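Local coordinates for protein thermotoga maritima TmcAL (Thermotoga maritima, PDB 5Y0T) that belongs to the HIGH nucleotidyl transferase family of the HUP clan and holds adenosine-5'-rp-alpha-thio-triphosphate in a pocket of its nucleotide-binding fold, at residues 159-162 with 163-166; 115-119 with 120-124; 67-70 with 71-74; 303-307 with 308-312; 319-322 with 323-327. All blocks are in the same frame, centred on the assembly; numbering follows the deposited sequence.

Contact 1: 159-162 with 163-166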
# COMPACT_ATOMS: atom_id res chain seq x y z
N GLU A 159 -44.29 10.04 13.56
CA GLU A 159 -43.89 8.64 13.69
C GLU A 159 -43.66 8.01 12.32
O GLU A 159 -42.93 7.03 12.20
CB GLU A 159 -44.93 7.85 14.48
CG GLU A 159 -44.93 8.16 15.96
CD GLU A 159 -45.93 7.33 16.74
OE1 GLU A 159 -46.71 6.58 16.11
OE2 GLU A 159 -45.93 7.42 17.99
N GLU A 160 -44.28 8.58 11.29
CA GLU A 160 -44.12 8.07 9.94
C GLU A 160 -42.66 8.20 9.48
O GLU A 160 -42.17 7.38 8.71
CB GLU A 160 -45.05 8.80 8.97
CG GLU A 160 -45.75 7.86 7.98
CD GLU A 160 -46.39 8.58 6.81
OE1 GLU A 160 -46.57 9.82 6.89
OE2 GLU A 160 -46.72 7.91 5.80
N VAL A 161 -41.97 9.21 9.99
CA VAL A 161 -40.57 9.45 9.66
C VAL A 161 -39.67 8.30 10.13
O VAL A 161 -38.59 8.08 9.57
CB VAL A 161 -40.08 10.80 10.26
CG1 VAL A 161 -38.66 11.14 9.81
CG2 VAL A 161 -41.03 11.93 9.87
N LEU A 162 -40.13 7.55 11.13
CA LEU A 162 -39.39 6.38 11.61
C LEU A 162 -39.11 5.35 10.50
O LEU A 162 -38.22 4.52 10.64
CB LEU A 162 -40.14 5.72 12.76
CG LEU A 162 -40.17 6.50 14.07
CD1 LEU A 162 -41.21 5.93 15.03
CD2 LEU A 162 -38.79 6.49 14.71
N LYS A 163 -39.86 5.41 9.40
CA LYS A 163 -39.62 4.52 8.27
C LYS A 163 -38.20 4.71 7.71
O LYS A 163 -37.64 3.81 7.08
CB LYS A 163 -40.64 4.76 7.16
CG LYS A 163 -42.07 4.30 7.49
CD LYS A 163 -43.03 4.76 6.39
CE LYS A 163 -44.48 4.67 6.82
NZ LYS A 163 -45.35 5.33 5.80
N LEU A 164 -37.62 5.87 7.98
CA LEU A 164 -36.31 6.21 7.44
C LEU A 164 -35.20 5.61 8.29
O LEU A 164 -34.03 5.91 8.09
CB LEU A 164 -36.16 7.73 7.33
CG LEU A 164 -37.11 8.38 6.31
CD1 LEU A 164 -37.00 9.90 6.32
CD2 LEU A 164 -36.85 7.83 4.90
N GLU A 165 -35.55 4.79 9.27
CA GLU A 165 -34.52 4.03 9.98
C GLU A 165 -34.14 2.78 9.19
O GLU A 165 -33.19 2.08 9.53
CB GLU A 165 -34.98 3.66 11.39
CG GLU A 165 -35.34 4.86 12.24
CD GLU A 165 -35.59 4.51 13.69
OE1 GLU A 165 -35.73 3.30 14.02
OE2 GLU A 165 -35.66 5.44 14.51
N LYS A 166 -34.90 2.50 8.14
CA LYS A 166 -34.70 1.30 7.34
C LYS A 166 -33.84 1.63 6.13
O LYS A 166 -34.14 2.58 5.41
CB LYS A 166 -36.05 0.70 6.91
CG LYS A 166 -37.01 0.37 8.06
CD LYS A 166 -36.54 -0.82 8.88
CE LYS A 166 -37.57 -1.19 9.95
NZ LYS A 166 -37.05 -2.23 10.89

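Contact 2: 115-119 with 120-124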
# COMPACT_ATOMS: atom_id res chain seq x y z
N ALA A 115 -38.31 13.33 0.08
CA ALA A 115 -37.30 13.80 -0.87
C ALA A 115 -37.53 15.25 -1.26
O ALA A 115 -36.58 16.01 -1.42
CB ALA A 115 -37.27 12.92 -2.11
N ARG A 116 -38.79 15.64 -1.40
CA ARG A 116 -39.15 17.01 -1.77
C ARG A 116 -38.69 18.04 -0.71
O ARG A 116 -38.12 19.09 -1.03
CB ARG A 116 -40.66 17.11 -2.00
CG ARG A 116 -41.20 18.52 -2.21
CD ARG A 116 -40.68 19.15 -3.48
NE ARG A 116 -41.06 18.42 -4.69
CZ ARG A 116 -40.79 18.84 -5.92
NH1 ARG A 116 -40.15 19.99 -6.11
NH2 ARG A 116 -41.16 18.11 -6.97
N ILE A 117 -38.92 17.72 0.56
CA ILE A 117 -38.46 18.58 1.65
C ILE A 117 -36.95 18.73 1.64
O ILE A 117 -36.43 19.85 1.73
CB ILE A 117 -38.92 18.04 3.02
CG1 ILE A 117 -40.44 18.04 3.09
CG2 ILE A 117 -38.36 18.90 4.16
CD1 ILE A 117 -41.01 17.18 4.23
N LEU A 118 -36.23 17.62 1.49
CA LEU A 118 -34.77 17.67 1.45
C LEU A 118 -34.25 18.41 0.22
O LEU A 118 -33.17 19.00 0.24
CB LEU A 118 -34.18 16.25 1.47
CG LEU A 118 -34.57 15.35 2.64
CD1 LEU A 118 -33.91 13.99 2.49
CD2 LEU A 118 -34.19 15.99 3.98
N TYR A 119 -35.02 18.36 -0.86
CA TYR A 119 -34.67 19.07 -2.08
C TYR A 119 -34.91 20.57 -1.93
O TYR A 119 -34.05 21.40 -2.25
CB TYR A 119 -35.48 18.52 -3.26
CG TYR A 119 -35.31 19.28 -4.56
CD1 TYR A 119 -34.06 19.47 -5.14
CD2 TYR A 119 -36.42 19.78 -5.22
CE1 TYR A 119 -33.91 20.17 -6.33
CE2 TYR A 119 -36.29 20.48 -6.42
CZ TYR A 119 -35.04 20.67 -6.96
OH TYR A 119 -34.93 21.37 -8.14
N GLU A 120 -36.09 20.94 -1.44
CA GLU A 120 -36.42 22.36 -1.35
C GLU A 120 -35.77 23.05 -0.16
O GLU A 120 -35.56 24.27 -0.19
CB GLU A 120 -37.93 22.53 -1.30
CG GLU A 120 -38.56 22.22 -2.65
CD GLU A 120 -40.05 22.42 -2.64
OE1 GLU A 120 -40.60 22.65 -1.54
OE2 GLU A 120 -40.66 22.34 -3.72
N GLN A 121 -35.42 22.28 0.86
CA GLN A 121 -34.74 22.81 2.04
C GLN A 121 -35.48 24.00 2.66
O GLN A 121 -34.92 25.08 2.79
CB GLN A 121 -33.30 23.24 1.67
CG GLN A 121 -32.35 22.09 1.34
CD GLN A 121 -31.91 21.33 2.59
OE1 GLN A 121 -31.57 21.95 3.60
NE2 GLN A 121 -31.93 20.00 2.54
N PRO A 122 -36.75 23.81 3.06
CA PRO A 122 -37.45 24.93 3.71
C PRO A 122 -36.73 25.37 5.00
O PRO A 122 -36.16 24.53 5.69
CB PRO A 122 -38.84 24.35 4.01
CG PRO A 122 -38.63 22.86 4.05
CD PRO A 122 -37.57 22.58 3.04
N ASP A 123 -36.75 26.67 5.30
CA ASP A 123 -35.90 27.21 6.36
C ASP A 123 -36.22 26.60 7.72
O ASP A 123 -35.30 26.34 8.49
CB ASP A 123 -35.99 28.74 6.43
CG ASP A 123 -37.41 29.26 6.41
OD1 ASP A 123 -38.34 28.44 6.53
OD2 ASP A 123 -37.60 30.49 6.28
N GLU A 124 -37.49 26.34 8.01
CA GLU A 124 -37.86 25.67 9.26
C GLU A 124 -37.17 24.30 9.39
O GLU A 124 -36.73 23.93 10.48
CB GLU A 124 -39.38 25.49 9.38
CG GLU A 124 -40.22 26.72 9.03
CD GLU A 124 -40.89 26.60 7.65
OE1 GLU A 124 -40.16 26.48 6.62
OE2 GLU A 124 -42.14 26.62 7.59

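Contact 3: 67-70 with 71-74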
# COMPACT_ATOMS: atom_id res chain seq x y z
N VAL A 67 -26.05 -3.89 -18.83
CA VAL A 67 -25.48 -3.65 -17.50
C VAL A 67 -24.41 -2.57 -17.61
O VAL A 67 -23.52 -2.66 -18.45
CB VAL A 67 -24.83 -4.91 -16.87
CG1 VAL A 67 -24.20 -4.55 -15.51
CG2 VAL A 67 -25.87 -6.03 -16.70
N LEU A 68 -24.54 -1.54 -16.76
CA LEU A 68 -23.59 -0.43 -16.67
C LEU A 68 -22.83 -0.53 -15.36
O LEU A 68 -23.38 -1.01 -14.37
CB LEU A 68 -24.32 0.91 -16.72
CG LEU A 68 -25.45 1.00 -17.75
CD1 LEU A 68 -26.21 2.34 -17.64
CD2 LEU A 68 -24.88 0.81 -19.13
N GLU A 69 -21.58 -0.09 -15.33
CA GLU A 69 -20.88 -0.00 -14.05
C GLU A 69 -21.17 1.32 -13.35
O GLU A 69 -21.07 2.39 -13.96
CB GLU A 69 -19.36 -0.17 -14.21
CG GLU A 69 -18.67 -0.15 -12.85
CD GLU A 69 -17.18 -0.48 -12.90
OE1 GLU A 69 -16.64 -0.70 -14.01
OE2 GLU A 69 -16.55 -0.49 -11.82
N LEU A 70 -21.55 1.25 -12.08
CA LEU A 70 -21.60 2.43 -11.22
C LEU A 70 -20.15 2.71 -10.82
O LEU A 70 -19.52 1.87 -10.19
CB LEU A 70 -22.47 2.16 -9.99
CG LEU A 70 -22.54 3.25 -8.89
CD1 LEU A 70 -23.11 4.53 -9.47
CD2 LEU A 70 -23.36 2.78 -7.71
N PRO A 71 -19.60 3.87 -11.23
CA PRO A 71 -18.17 4.08 -10.95
C PRO A 71 -17.82 3.94 -9.47
O PRO A 71 -18.64 4.29 -8.61
CB PRO A 71 -17.92 5.51 -11.44
CG PRO A 71 -18.87 5.61 -12.64
CD PRO A 71 -20.14 4.92 -12.10
N VAL A 72 -16.63 3.42 -9.20
CA VAL A 72 -16.16 3.15 -7.83
C VAL A 72 -16.36 4.34 -6.88
O VAL A 72 -16.70 4.16 -5.72
CB VAL A 72 -14.66 2.76 -7.82
CG1 VAL A 72 -14.13 2.66 -6.38
CG2 VAL A 72 -14.45 1.46 -8.59
N VAL A 73 -16.12 5.55 -7.37
CA VAL A 73 -16.20 6.71 -6.50
C VAL A 73 -17.62 6.88 -5.92
O VAL A 73 -17.77 7.45 -4.84
CB VAL A 73 -15.76 8.00 -7.26
CG1 VAL A 73 -16.72 8.32 -8.44
CG2 VAL A 73 -15.62 9.16 -6.29
N PHE A 74 -18.65 6.45 -6.65
CA PHE A 74 -20.03 6.38 -6.12
C PHE A 74 -20.39 5.06 -5.45
O PHE A 74 -21.07 5.04 -4.43
CB PHE A 74 -21.03 6.68 -7.23
CG PHE A 74 -20.72 7.96 -7.95
CD1 PHE A 74 -20.88 9.18 -7.30
CD2 PHE A 74 -20.21 7.95 -9.24
CE1 PHE A 74 -20.56 10.37 -7.94
CE2 PHE A 74 -19.89 9.14 -9.90
CZ PHE A 74 -20.06 10.35 -9.24

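Contact 4: 303-307 with 308-312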
# COMPACT_ATOMS: atom_id res chain seq x y z
N LYS A 303 -19.37 3.80 19.43
CA LYS A 303 -20.79 4.10 19.37
C LYS A 303 -21.16 4.90 18.12
O LYS A 303 -22.10 4.55 17.41
CB LYS A 303 -21.20 4.88 20.64
CG LYS A 303 -22.68 5.18 20.75
CD LYS A 303 -22.99 5.99 22.01
CE LYS A 303 -24.47 6.33 22.09
NZ LYS A 303 -24.94 7.01 20.85
N ARG A 304 -20.40 5.94 17.82
CA ARG A 304 -20.78 6.85 16.74
C ARG A 304 -20.35 6.38 15.35
O ARG A 304 -20.66 7.04 14.36
CB ARG A 304 -20.23 8.25 17.00
CG ARG A 304 -18.72 8.34 17.15
CD ARG A 304 -18.32 9.64 17.86
NE ARG A 304 -16.87 9.81 17.90
CZ ARG A 304 -16.06 9.21 18.76
NH1 ARG A 304 -16.55 8.37 19.67
NH2 ARG A 304 -14.75 9.43 18.72
N PHE A 305 -19.65 5.24 15.26
CA PHE A 305 -19.25 4.74 13.94
C PHE A 305 -19.80 3.35 13.63
O PHE A 305 -19.69 2.43 14.44
CB PHE A 305 -17.73 4.71 13.81
CG PHE A 305 -17.07 6.01 14.18
CD1 PHE A 305 -17.40 7.17 13.51
CD2 PHE A 305 -16.12 6.06 15.19
CE1 PHE A 305 -16.79 8.37 13.85
CE2 PHE A 305 -15.51 7.25 15.52
CZ PHE A 305 -15.85 8.41 14.86
N THR A 306 -20.42 3.20 12.47
CA THR A 306 -20.81 1.89 11.96
C THR A 306 -19.62 1.18 11.30
O THR A 306 -18.67 1.83 10.86
CB THR A 306 -21.94 2.00 10.95
OG1 THR A 306 -21.45 2.61 9.76
CG2 THR A 306 -23.09 2.82 11.52
N PHE A 307 -19.69 -0.14 11.23
CA PHE A 307 -18.65 -0.91 10.55
C PHE A 307 -18.57 -0.53 9.08
O PHE A 307 -17.48 -0.45 8.52
CB PHE A 307 -18.90 -2.41 10.71
CG PHE A 307 -18.47 -2.95 12.04
CD1 PHE A 307 -17.13 -2.99 12.39
CD2 PHE A 307 -19.40 -3.42 12.96
CE1 PHE A 307 -16.72 -3.47 13.63
CE2 PHE A 307 -19.01 -3.90 14.20
CZ PHE A 307 -17.67 -3.93 14.54
N SER A 308 -19.71 -0.28 8.46
CA SER A 308 -19.74 0.06 7.04
C SER A 308 -19.04 1.38 6.76
O SER A 308 -18.38 1.54 5.73
CB SER A 308 -21.17 0.10 6.52
OG SER A 308 -21.64 -1.20 6.26
N ARG A 309 -19.20 2.34 7.66
CA ARG A 309 -18.52 3.61 7.51
C ARG A 309 -17.01 3.40 7.62
O ARG A 309 -16.25 3.92 6.81
CB ARG A 309 -19.00 4.63 8.55
CG ARG A 309 -18.32 5.98 8.45
CD ARG A 309 -18.96 6.98 9.42
NE ARG A 309 -18.24 8.25 9.47
CZ ARG A 309 -18.50 9.21 10.36
NH1 ARG A 309 -19.46 9.05 11.27
NH2 ARG A 309 -17.80 10.34 10.34
N ILE A 310 -16.58 2.62 8.62
CA ILE A 310 -15.14 2.37 8.78
C ILE A 310 -14.57 1.59 7.59
O ILE A 310 -13.50 1.93 7.08
CB ILE A 310 -14.82 1.59 10.07
CG1 ILE A 310 -15.43 2.28 11.29
CG2 ILE A 310 -13.31 1.47 10.25
CD1 ILE A 310 -15.14 3.76 11.34
N ARG A 311 -15.28 0.55 7.14
CA ARG A 311 -14.83 -0.22 5.98
C ARG A 311 -14.77 0.63 4.71
O ARG A 311 -13.85 0.46 3.91
CB ARG A 311 -15.75 -1.44 5.74
CG ARG A 311 -15.63 -2.55 6.80
CD ARG A 311 -16.49 -3.77 6.41
NE ARG A 311 -17.91 -3.44 6.29
CZ ARG A 311 -18.88 -3.95 7.05
NH1 ARG A 311 -18.60 -4.84 8.00
NH2 ARG A 311 -20.13 -3.58 6.85
N ARG A 312 -15.73 1.52 4.51
CA ARG A 312 -15.69 2.44 3.37
C ARG A 312 -14.43 3.32 3.47
O ARG A 312 -13.73 3.50 2.48
CB ARG A 312 -16.93 3.34 3.28
CG ARG A 312 -18.16 2.70 2.63
CD ARG A 312 -19.32 3.71 2.42
NE ARG A 312 -19.91 4.15 3.68
CZ ARG A 312 -20.97 3.59 4.24
NH1 ARG A 312 -21.55 2.55 3.66
NH2 ARG A 312 -21.44 4.07 5.38
O HOH W 1 -23.16 3.26 7.56

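Contact 5: 319-322 with 323-327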
# COMPACT_ATOMS: atom_id res chain seq x y z
N PHE A 319 -7.29 3.36 -1.88
CA PHE A 319 -7.41 3.82 -3.26
C PHE A 319 -7.11 5.31 -3.38
O PHE A 319 -7.22 5.88 -4.47
CB PHE A 319 -8.81 3.50 -3.80
CG PHE A 319 -9.06 2.02 -3.99
CD1 PHE A 319 -8.06 1.21 -4.51
CD2 PHE A 319 -10.27 1.45 -3.63
CE1 PHE A 319 -8.25 -0.15 -4.69
CE2 PHE A 319 -10.49 0.08 -3.80
CZ PHE A 319 -9.48 -0.72 -4.33
N GLU A 320 -6.73 5.92 -2.26
CA GLU A 320 -6.38 7.34 -2.20
C GLU A 320 -7.48 8.21 -2.79
O GLU A 320 -7.26 9.06 -3.64
CB GLU A 320 -5.06 7.61 -2.93
CG GLU A 320 -3.88 6.92 -2.28
CD GLU A 320 -2.55 7.30 -2.91
OE1 GLU A 320 -2.48 7.33 -4.16
OE2 GLU A 320 -1.59 7.57 -2.15
N VAL A 321 -8.69 7.99 -2.30
CA VAL A 321 -9.82 8.70 -2.84
C VAL A 321 -9.94 9.98 -2.02
O VAL A 321 -10.47 9.97 -0.90
CB VAL A 321 -11.09 7.81 -2.74
CG1 VAL A 321 -12.33 8.52 -3.24
CG2 VAL A 321 -10.86 6.50 -3.52
N ASN A 322 -9.49 11.10 -2.58
CA ASN A 322 -9.30 12.27 -1.74
C ASN A 322 -10.53 13.16 -1.74
O ASN A 322 -11.46 12.95 -2.52
CB ASN A 322 -8.06 13.06 -2.19
CG ASN A 322 -8.15 13.55 -3.62
OD1 ASN A 322 -8.87 14.51 -3.92
ND2 ASN A 322 -7.40 12.91 -4.51
N LYS A 323 -10.51 14.19 -0.89
CA LYS A 323 -11.70 14.99 -0.62
C LYS A 323 -12.11 15.83 -1.82
O LYS A 323 -13.30 15.96 -2.12
CB LYS A 323 -11.47 15.88 0.60
CG LYS A 323 -11.39 15.07 1.90
CD LYS A 323 -11.17 15.95 3.15
CE LYS A 323 -11.52 15.18 4.43
NZ LYS A 323 -10.91 15.77 5.66
N GLU A 324 -11.13 16.40 -2.53
CA GLU A 324 -11.43 17.24 -3.68
C GLU A 324 -12.06 16.43 -4.83
O GLU A 324 -12.98 16.89 -5.50
CB GLU A 324 -10.17 17.96 -4.16
CG GLU A 324 -10.41 18.87 -5.36
CD GLU A 324 -9.22 19.75 -5.69
OE1 GLU A 324 -8.20 19.68 -4.96
OE2 GLU A 324 -9.30 20.50 -6.69
N PHE A 325 -11.53 15.23 -5.05
CA PHE A 325 -12.01 14.33 -6.10
C PHE A 325 -13.47 13.91 -5.84
O PHE A 325 -14.31 13.93 -6.75
CB PHE A 325 -11.08 13.12 -6.18
CG PHE A 325 -11.60 11.98 -7.01
CD1 PHE A 325 -11.74 12.12 -8.38
CD2 PHE A 325 -11.89 10.76 -6.42
CE1 PHE A 325 -12.21 11.06 -9.15
CE2 PHE A 325 -12.34 9.70 -7.18
CZ PHE A 325 -12.50 9.84 -8.55
N VAL A 326 -13.78 13.55 -4.60
CA VAL A 326 -15.16 13.15 -4.28
C VAL A 326 -16.10 14.36 -4.34
O VAL A 326 -17.24 14.25 -4.80
CB VAL A 326 -15.26 12.47 -2.89
CG1 VAL A 326 -16.70 12.17 -2.54
CG2 VAL A 326 -14.47 11.18 -2.89
N GLU A 327 -15.61 15.53 -3.92
CA GLU A 327 -16.43 16.74 -3.99
C GLU A 327 -16.81 17.05 -5.44
O GLU A 327 -17.97 17.36 -5.73
CB GLU A 327 -15.69 17.93 -3.37
CG GLU A 327 -16.44 19.25 -3.52
CD GLU A 327 -17.72 19.28 -2.70
OE1 GLU A 327 -17.83 18.47 -1.74
OE2 GLU A 327 -18.61 20.10 -3.00

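Contact 1: 159-162 with 163-166
Lys163 leaves the backbone with CG anti to its own carbonyl carbon (chi1 -70°) and stays extended to its tip, a course that carries the ammonium group back along the chain to the carboxylate of Glu160. The glutamate meets it from a less regular start, its chi1 of -137° lying away from the staggered positions, with the rest of the chain extended. NZ of Lys163 stands 2.9 Å from OE2 of Glu160, a salt bridge that uses the anti side of the carboxylate oxygen and lies close to the carboxylate plane. On the way the lysine methylenes pass over the main chain of Glu160, CG of Lys163 coming within 3.3 Å of O of Glu160. That same carbonyl accepts from N of Lys163 at 3.1 Å. Two more bonds of the same i to i+3 kind follow, from N of Leu164 to O of Val161 and from N of Glu165 to O of Leu162, a series that makes this a turn of 3-10 helix. Elsewhere on the turn, CG1 of Val161 touches CD1 of Leu164 at 4.1 Å, and the side chains of Leu162 and Glu165 run side by side. The carboxylate of Glu165 finds its salt-bridge partner in Lys144, while Lys163 has a second anion in Asp107 and a cation-pi partner in Phe110, so its ammonium is shared. The turn links helix 139-153 to helix 167-182, with Val161 against Leu147, Met148 and Phe151 of the former and Leu164 against Phe110 and Val114 of helix 108-120.

Contact 2: 115-119 with 120-124
The guanidinium of Arg116 and the carboxylate of Glu120 are turned 69° against each other, and OE2 of Glu120 approaches the guanidinium obliquely. NH1 of Arg116 also lies at the edge of the Tyr119 ring, in its plane. The salt bridge between NH1 of Arg116 and OE2 of Glu120 is long at 3.4 Å, and the hydrogen bond within it is weak. The closer touch is made by carbon, with CD of Arg116 only 3.2 Å from OE2 of Glu120. Bends at chi2 and chi3 (65° and 61°) fold the arginine back to this position, whereas the glutamate reaches out extended. In the backbone of the same two residues, N of Glu120 donates to O of Arg116 at 2.8 Å, an i to i+4 bond. The helix then ends: Gln121 takes positive phi, yet its N still reaches O of Ile117 at 2.8 Å. Its side chain, bent at chi2, turns the amide back so that NE2 of Gln121 donates to O of Leu118 at 2.8 Å, with the acceptor lying in the amide plane. One residue thus serves two carbonyls of the last turn, one from its backbone and one from its side chain. Pro122, the N-cap of the next helix, sets CD 3.9 Å from CG2 of Ile117, the two side chains crossing at about a right angle. The junction joins helix 108-120 to helix 123-134; Ile117 and Pro122 both rest on Tyr150 of helix 139-153, while Leu118 and Tyr119 face helix 167-182 through Val173, His177 and Leu180.

Contact 3: 67-70 with 71-74
Leu70 and Pro71 join an extended strand to a helical turn: backbone torsions remain extended through Pro71 (phi/psi -56/146°), the N-cap residue, and become helical at Val72. The turn is closed by N of Phe74, which donates to O of Pro71 at 2.9 Å. As a proline, Pro71 has no N-H to give, and its CD packs 3.3 Å from O of Glu69. The main side-chain contact spans the junction. With CG of Leu70 opposite the backbone N (chi1 174°), its CD1 branch is carried forward to CB of Phe74, 3.7 Å away, and the two side chains cross at about a right angle. The same methyl meets the proline ring, CD1 of Leu70 lying 4.0 Å from CD of Pro71. On the other flank of the strand, the buried carboxylate of Glu69 is held by a salt bridge to Lys52. Asp391 accepts from the backbone N of Val72, in the first turn of the helix. Strand 66-70 pairs in parallel with 32-38 and antiparallel with 337-343, and its passage into helix 72-75 is a strand-to-helix junction at the sheet of the nucleotide-binding fold of the HUP clan, with the side chain of Leu70 about 9 Å from the bound adenosine-5'-rp-alpha-thio-triphosphate.

Contact 4: 303-307 with 308-312
OG1 of Thr306 accepts from N of Arg309 at 3.1 Å, a capping bond from the N-cap residue of helix 307-318. Its chi1 of 69° sets OG1 between the backbone N and the carbonyl carbon, facing the first turn. A water 2.9 Å from the same OG1 accepts from NH2 of Arg312, tying the cap to the next turn. Routine helical bonds begin alongside, from N of Ile310 to O of Thr306 and from N of Arg311 to O of Phe307. Two arginines then lie against aromatic residues. The edge of the Phe305 ring meets the guanidinium face of Arg309, CD1 of Phe305 lying over that face and 3.6 Å from NH1 of Arg309, which sits near the ring plane; the two planes are 83° apart. Arg311 places one guanidinium face over CB of Phe307, and its NH2 makes a weak hydrogen bond to OG of Ser308. CB of Phe305 also packs on CD1 of Ile310 at 3.7 Å. Farther out, Glu277 forms a salt bridge with Arg309, and NE of Arg311 and NH1 of Arg312 donate to the carbonyls of Arg44 and Gln43, which hold the ends of these chains. The cap follows helix 293-300, whose Leu297 and Val300 touch Ile310, while Leu279 of helix 279-289 touches Phe305, Arg309 and Ile310.

Contact 5: 319-322 with 323-327
OD1 of Asn322 accepts from N of Phe325 at 3.0 Å, the capping bond at the start of helix 323-332, and N of Glu324 lies 3.3 Å from the same OD1. The donor at Phe325 stands above the carbonyl plane of the amide, 36° out of it, so the bond does not follow a lone pair. A chi1 of 60° folds the short asparagine side chain over the first turn, and OD1 of Asn322 also comes within 3.5 Å of CB of Phe325. The amide and the phenyl ring are turned 60° against each other. The backbone of the same residue contributes the next bond: N of Val326 donates to O of Asn322 at 3.2 Å, in the carbonyl plane. Asn322 thereby receives two N-H groups of the opening turn, one on its side chain and one on its main chain. Val321 adds an apolar contact beside the cap. Its CG1 reaches the edge of the Phe325 ring, in plane and 3.9 Å from CD2 of Phe325, and presses on CG2 of Val326 at 3.4 Å, tighter than usual for two carbons. Just before this, Glu320 has positive phi in the Schellman motif that ends helix 307-318, so one helix closes and the next is capped within a few residues. Phe325 packs on Glu386, Gln387 and Leu390 of helix 381-399, and Val326 on His273; at the other end, Phe319 touches Leu263 of the second subunit.

In the fold
Along the chain the order is contact 3, contact 2, contact 1, contact 4, contact 5. Contacts 1 and 2 form an outlying pair, centres about 17 Å apart, where helix 108-120 flanks the 3-10 turn of contact 1; helix 139-153 touches both, and contact 1 leads into helix 167-182, on which contact 2 packs. Contact 3 is nearest the chain's centre, on the sheet. It touches contact 5 directly, CG2 of Val73 packing 3.4 Å from CE2 of Phe325, which joins the strand-to-helix junction to helix 323-332. Contacts 4 and 5 cap successive helices, 307-318 and 323-332, with centres about 18 Å apart. Together they illustrate how turns and caps mark the ends of helices around a nucleotide-binding core.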